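Prenyltransference for protein (PDB 5HC8) catalyses the head-to-middle joining of two dimethylallyl diphosphate molecules to form lavandulyl diphosphate, an irregular monoterpene precursor. Local coordinates at residues 84-87 with 88-92; 72-75 with 76-80. All blocks are in the same frame, centred on the assembly; numbering follows the deposited sequence.

Overall arrangement
Read from the N terminus, the chain enters interaction 2 first, where the turn at 72-73 leads into helix 74-89, and interaction 1 follows at its far end. Each contact joins consecutive residues, so neither closes a long loop; they stand in series along helix 74-89, interaction 1 running on into helix 91-97, neither nested nor crossed, with centres about 18 Å apart. Interaction 2 places Arg-72, just before the helix, against the bound thiodiphosphate, the 2-methylbuta-1,3-diene and the thio-linked substrate analogue. Interaction 1 ties the far end to helices 34-54 and 115-128 and to strand 103-107, at one edge of the parallel sheet. Leu-80 and Tyr-84, one from each contact, both belong to the diene pocket.

Interaction 1 (84-87 with 88-92); sequences YEDF and LRSDV
Leu-88 N donates to Tyr-84 O at 3.1 Å, and Arg-89 N to Glu-85 O at 2.8 Å. Asp-86 O is gripped twice by Ser-90, whose N lies 3.0 Å away. Ser-90 OG, placed between the backbone N and the carbonyl carbon, donates to the same Asp-86 O at 2.9 Å, and these two donors reach it from opposite faces of the carbonyl plane. Phe-87 O then passes over Asp-91 N, where the angle is poor, and accepts from Val-92 N at 2.9 Å with an N-H...O angle of 165°. This five-residue step, where the helix before it bonds over four, marks the joint between helices 74-89 and 91-97 in a cis-prenyltransferase fold of the undecaprenyl diphosphate synthase family.

Among the apolar and aromatic contacts, the Phe-87 ring is central. Its first torsion turns CG away from the backbone N (chi1 162°) and brings the ring edge up to Asp-91, whose side chain crosses it at about a right angle. Asp-91 OD2 sits at that edge, 3.6 Å from Phe-87 CD1, the carboxylate plane at 90° to the ring. Phe-87 CD2 also packs against Leu-88 CD2. Beyond these residues, the ring meets Trp-45 edge-to-face and touches Val-42 and Ile-49 of helix 34-54. With an alanine in this place, the edge-to-face contact with Trp-45 would probably be lost and a gap would open toward Val-42 and Ile-49, between helix 74-89 and helix 34-54.

The charged pair lies beside helix 115-128. Glu-85 CG packs on Arg-89 CD at 3.8 Å, but Glu-85 OE1 remains 4.4 Å from Arg-89 NE and well out of the guanidinium plane, so the attraction is one of charge alone. Glu-85 OE2 forms its salt bridge with Arg-82 instead.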
loop_
_atom_site.group_PDB
_atom_site.type_symbol
_atom_site.label_atom_id
_atom_site.label_comp_id
_atom_site.label_asym_id
_atom_site.label_seq_id
_atom_site.Cartn_x
_atom_site.Cartn_y
_atom_site.Cartn_z
ATOM N N TYR A 84 13.409 -19.148 13.614
ATOM C CA TYR A 84 12.172 -18.616 14.174
ATOM C C TYR A 84 11.677 -19.498 15.321
ATOM O O TYR A 84 11.115 -18.999 16.284
ATOM C CB TYR A 84 11.079 -18.347 13.099
ATOM C CG TYR A 84 11.537 -17.304 12.082
ATOM C CD1 TYR A 84 12.491 -16.346 12.431
ATOM C CD2 TYR A 84 11.081 -17.308 10.770
ATOM C CE1 TYR A 84 12.944 -15.439 11.523
ATOM C CE2 TYR A 84 11.543 -16.373 9.869
ATOM C CZ TYR A 84 12.459 -15.461 10.269
ATOM O OH TYR A 84 12.973 -14.486 9.421
ATOM N N GLU A 85 11.846 -20.807 15.202
ATOM C CA GLU A 85 11.467 -21.694 16.296
ATOM C C GLU A 85 12.267 -21.360 17.540
ATOM O O GLU A 85 11.764 -21.255 18.641
ATOM C CB GLU A 85 11.764 -23.136 15.915
ATOM C CG GLU A 85 11.419 -24.096 17.060
ATOM C CD GLU A 85 11.780 -25.547 16.750
ATOM O OE1 GLU A 85 11.051 -26.452 17.188
ATOM O OE2 GLU A 85 12.757 -25.769 16.039
ATOM N N ASP A 86 13.548 -21.233 17.351
ATOM C CA ASP A 86 14.420 -20.875 18.433
ATOM C C ASP A 86 14.025 -19.529 19.032
ATOM O O ASP A 86 14.069 -19.369 20.265
ATOM C CB ASP A 86 15.855 -20.868 17.907
ATOM C CG ASP A 86 16.852 -20.377 18.915
ATOM O OD1 ASP A 86 16.996 -21.030 19.964
ATOM O OD2 ASP A 86 17.515 -19.350 18.654
ATOM N N PHE A 87 13.653 -18.539 18.186
ATOM C CA PHE A 87 13.297 -17.201 18.699
ATOM C C PHE A 87 12.067 -17.267 19.625
ATOM O O PHE A 87 12.042 -16.656 20.704
ATOM C CB PHE A 87 13.086 -16.197 17.522
ATOM C CG PHE A 87 12.323 -14.947 17.913
ATOM C CD1 PHE A 87 12.963 -13.882 18.550
ATOM C CD2 PHE A 87 10.978 -14.842 17.632
ATOM C CE1 PHE A 87 12.272 -12.733 18.904
ATOM C CE2 PHE A 87 10.260 -13.693 17.983
ATOM C CZ PHE A 87 10.903 -12.647 18.622
ATOM N N LEU A 88 11.080 -18.024 19.185
ATOM C CA LEU A 88 9.820 -18.266 19.855
ATOM C C LEU A 88 10.014 -19.107 21.129
ATOM O O LEU A 88 9.314 -18.926 22.150
ATOM C CB LEU A 88 8.843 -19.020 18.896
ATOM C CG LEU A 88 8.302 -18.234 17.699
ATOM C CD1 LEU A 88 7.414 -19.094 16.797
ATOM C CD2 LEU A 88 7.503 -17.025 18.163
ATOM N N ARG A 89 10.972 -20.019 21.057
ATOM C CA ARG A 89 11.284 -20.850 22.207
ATOM C C ARG A 89 12.072 -20.152 23.342
ATOM O O ARG A 89 11.761 -20.390 24.501
ATOM C CB ARG A 89 11.873 -22.195 21.744
ATOM C CG ARG A 89 10.737 -23.078 21.284
ATOM C CD ARG A 89 11.143 -24.452 20.785
ATOM N NE ARG A 89 10.415 -25.531 21.454
ATOM C CZ ARG A 89 9.079 -25.688 21.533
ATOM N NH1 ARG A 89 8.235 -24.832 20.974
ATOM N NH2 ARG A 89 8.569 -26.730 22.203
ATOM N N SER A 90 13.022 -19.276 23.024
ATOM C CA SER A 90 13.767 -18.554 24.024
ATOM C C SER A 90 13.265 -17.116 24.233
ATOM O O SER A 90 12.616 -16.810 25.222
ATOM C CB SER A 90 15.244 -18.524 23.653
ATOM O OG SER A 90 15.383 -17.955 22.375
ATOM N N ASP A 91 13.607 -16.249 23.276
ATOM C CA ASP A 91 13.365 -14.805 23.374
ATOM C C ASP A 91 11.914 -14.504 23.640
ATOM O O ASP A 91 11.595 -13.721 24.521
ATOM C CB ASP A 91 13.810 -14.120 22.085
ATOM C CG ASP A 91 15.284 -14.197 21.886
ATOM O OD1 ASP A 91 15.966 -14.709 22.814
ATOM O OD2 ASP A 91 15.783 -13.720 20.842
ATOM N N VAL A 92 11.014 -15.117 22.895
ATOM C CA VAL A 92 9.630 -14.795 23.102
ATOM C C VAL A 92 9.109 -15.310 24.431
ATOM O O VAL A 92 8.290 -14.637 25.081
ATOM C CB VAL A 92 8.718 -15.298 21.980
ATOM C CG1 VAL A 92 7.269 -15.118 22.356
ATOM C CG2 VAL A 92 9.008 -14.517 20.725
#

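Interaction 2 (72-75 with 76-80); sequences RSKM and EVDFL. With PIS (trihydrogen thiodiphosphate), chain C; 61G (2-methylbuta-1,3-diene), chain D; ISY (3-methylbut-3-enylsulfanyl(phosphonooxy)phosphinic acid), chain F.
Arg-72 reaches from the turn before the helix, past Glu-76, to the bound ligands. Its CB lies 4.0 Å from Val-77 CG2, and the chain then runs extended from CG to NE, which brings Arg-72 CD to 3.4 Å from Glu-76 OE2, where the side chains cross. Arg-72 NE donates to the carbonyl oxygen of Gly-243 of the second subunit. Arg-72 NH1 makes two bonds: one to Glu-76 OE2 at 2.9 Å, a salt bridge met nearly along the C-O axis, and one to O6 of the thiodiphosphate at 2.7 Å with an N-H...O angle of 161°. Both acceptors lie near the guanidinium plane, whereas the Glu-76 carboxylate is turned 80° from it.

Just after Arg-72, Ser-73 is the N-cap of helix 74-89: Ser-73 OG accepts from Glu-76 N at 3.2 Å, so the cap also fixes the backbone that carries the carboxylate.

At the arginine tip, Arg-72 NH2 comes within 3.2 Å of O7 of the thio-linked isopentenyl analogue. CAC of the 2-methylbuta-1,3-diene lies over one guanidinium face, and its CAA comes to 3.5 Å from Arg-72 NH1. Glu-76 OE2, itself salt-bridged to Arg-24, probably offsets some of the positive charge gathered for the diphosphate. On the outer side, Lys-74 NZ and Asp-78 OD2 form a long salt bridge of 3.7 Å.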
loop_
_atom_site.group_PDB
_atom_site.type_symbol
_atom_site.label_atom_id
_atom_site.label_comp_id
_atom_site.label_asym_id
_atom_site.label_seq_id
_atom_site.Cartn_x
_atom_site.Cartn_y
_atom_site.Cartn_z
ATOM N N ARG A 72 12.615 -19.117 -2.448
ATOM C CA ARG A 72 14.065 -19.092 -2.207
ATOM C C ARG A 72 14.526 -20.535 -2.089
ATOM O O ARG A 72 13.695 -21.447 -2.160
ATOM C CB ARG A 72 14.425 -18.329 -0.937
ATOM C CG ARG A 72 14.048 -16.837 -1.106
ATOM C CD ARG A 72 14.559 -16.029 0.070
ATOM N NE ARG A 72 14.115 -14.658 0.013
ATOM C CZ ARG A 72 14.635 -13.648 0.732
ATOM N NH1 ARG A 72 15.634 -13.836 1.595
ATOM N NH2 ARG A 72 14.111 -12.449 0.582
ATOM N N SER A 73 15.821 -20.735 -1.907
ATOM C CA SER A 73 16.358 -22.084 -1.814
ATOM C C SER A 73 15.786 -22.810 -0.607
ATOM O O SER A 73 15.456 -22.195 0.438
ATOM C CB SER A 73 17.890 -22.086 -1.770
ATOM O OG SER A 73 18.364 -21.940 -0.455
ATOM N N LYS A 74 15.705 -24.138 -0.713
ATOM C CA LYS A 74 15.175 -24.905 0.354
ATOM C C LYS A 74 15.946 -24.755 1.600
ATOM O O LYS A 74 15.403 -24.676 2.741
ATOM C CB LYS A 74 15.093 -26.365 -0.007
ATOM C CG LYS A 74 14.387 -27.151 1.093
ATOM C CD LYS A 74 13.575 -28.338 0.566
ATOM C CE LYS A 74 14.357 -29.631 0.649
ATOM N NZ LYS A 74 14.504 -30.083 2.055
ATOM N N MET A 75 17.253 -24.701 1.477
ATOM C CA MET A 75 18.013 -24.659 2.698
ATOM C C MET A 75 17.905 -23.283 3.410
ATOM O O MET A 75 17.893 -23.244 4.633
ATOM C CB MET A 75 19.444 -25.074 2.474
ATOM C CG MET A 75 20.223 -24.184 1.553
ATOM S SD MET A 75 21.735 -23.739 2.419
ATOM C CE MET A 75 21.125 -22.301 3.270
ATOM N N GLU A 76 17.824 -22.202 2.641
ATOM C CA GLU A 76 17.662 -20.844 3.217
ATOM C C GLU A 76 16.342 -20.772 3.994
ATOM O O GLU A 76 16.313 -20.289 5.128
ATOM C CB GLU A 76 17.676 -19.795 2.130
ATOM C CG GLU A 76 17.529 -18.391 2.731
ATOM C CD GLU A 76 17.858 -17.303 1.769
ATOM O OE1 GLU A 76 18.611 -17.613 0.840
ATOM O OE2 GLU A 76 17.423 -16.120 1.958
ATOM N N VAL A 77 15.271 -21.201 3.347
ATOM C CA VAL A 77 13.983 -21.198 3.972
ATOM C C VAL A 77 13.984 -22.078 5.259
ATOM O O VAL A 77 13.379 -21.709 6.290
ATOM C CB VAL A 77 12.878 -21.649 2.972
ATOM C CG1 VAL A 77 11.567 -21.878 3.679
ATOM C CG2 VAL A 77 12.727 -20.682 1.810
ATOM N N ASP A 78 14.658 -23.235 5.240
ATOM C CA ASP A 78 14.611 -24.148 6.384
ATOM C C ASP A 78 15.398 -23.575 7.531
ATOM O O ASP A 78 14.971 -23.642 8.686
ATOM C CB ASP A 78 15.088 -25.601 6.062
ATOM C CG ASP A 78 14.203 -26.313 5.010
ATOM O OD1 ASP A 78 13.031 -25.907 4.722
ATOM O OD2 ASP A 78 14.700 -27.295 4.419
ATOM N N PHE A 79 16.502 -22.923 7.221
ATOM C CA PHE A 79 17.226 -22.244 8.268
ATOM C C PHE A 79 16.413 -21.112 8.928
ATOM O O PHE A 79 16.396 -20.968 10.136
ATOM C CB PHE A 79 18.500 -21.656 7.713
ATOM C CG PHE A 79 19.408 -21.148 8.777
ATOM C CD1 PHE A 79 20.099 -22.030 9.584
ATOM C CD2 PHE A 79 19.535 -19.782 9.023
ATOM C CE1 PHE A 79 20.945 -21.573 10.590
ATOM C CE2 PHE A 79 20.387 -19.320 10.030
ATOM C CZ PHE A 79 21.092 -20.223 10.819
ATOM N N LEU A 80 15.762 -20.287 8.117
ATOM C CA LEU A 80 14.828 -19.290 8.670
ATOM C C LEU A 80 13.802 -19.930 9.602
ATOM O O LEU A 80 13.546 -19.428 10.658
ATOM C CB LEU A 80 14.120 -18.540 7.512
ATOM C CG LEU A 80 15.019 -17.552 6.756
ATOM C CD1 LEU A 80 14.290 -16.975 5.548
ATOM C CD2 LEU A 80 15.506 -16.435 7.677
HETATM P P1 PIS C . 18.557 -9.144 1.018
HETATM O O1 PIS C . 18.170 -10.366 1.987
HETATM P P2 PIS C . 16.851 -10.613 2.842
HETATM S S1 PIS C . 15.661 -10.281 1.751
HETATM O O2 PIS C . 17.461 -8.061 0.929
HETATM O O3 PIS C . 19.880 -8.552 1.501
HETATM O O4 PIS C . 16.927 -9.600 3.930
HETATM O O5 PIS C . 18.628 -9.805 -0.395
HETATM O O6 PIS C . 16.906 -12.156 3.271
HETATM C CAC 61G D . 12.558 -12.996 4.672
HETATM C CAE 61G D . 13.596 -12.789 5.803
HETATM C CAB 61G D . 13.455 -13.212 7.241
HETATM C CAD 61G D . 14.715 -11.970 5.499
HETATM C CAA 61G D . 14.769 -11.577 4.135
HETATM P P1 ISY F . 11.754 -7.862 -2.225
HETATM O O2 ISY F . 11.283 -8.939 -1.057
HETATM P P3 ISY F . 12.031 -9.346 0.270
HETATM O O4 ISY F . 12.729 -6.767 -1.638
HETATM O O5 ISY F . 10.560 -7.209 -2.980
HETATM O O6 ISY F . 12.516 -8.716 -3.230
HETATM O O7 ISY F . 13.504 -9.347 0.072
HETATM O O8 ISY F . 11.357 -10.683 0.830
HETATM S S9 ISY F . 11.654 -7.719 1.601
HETATM C C10 ISY F . 10.043 -8.162 2.207
HETATM C C11 ISY F . 10.356 -8.535 3.634
HETATM C C12 ISY F . 9.829 -9.798 4.254
HETATM C C13 ISY F . 10.159 -10.081 5.647
HETATM C C14 ISY F . 9.160 -10.843 3.442
#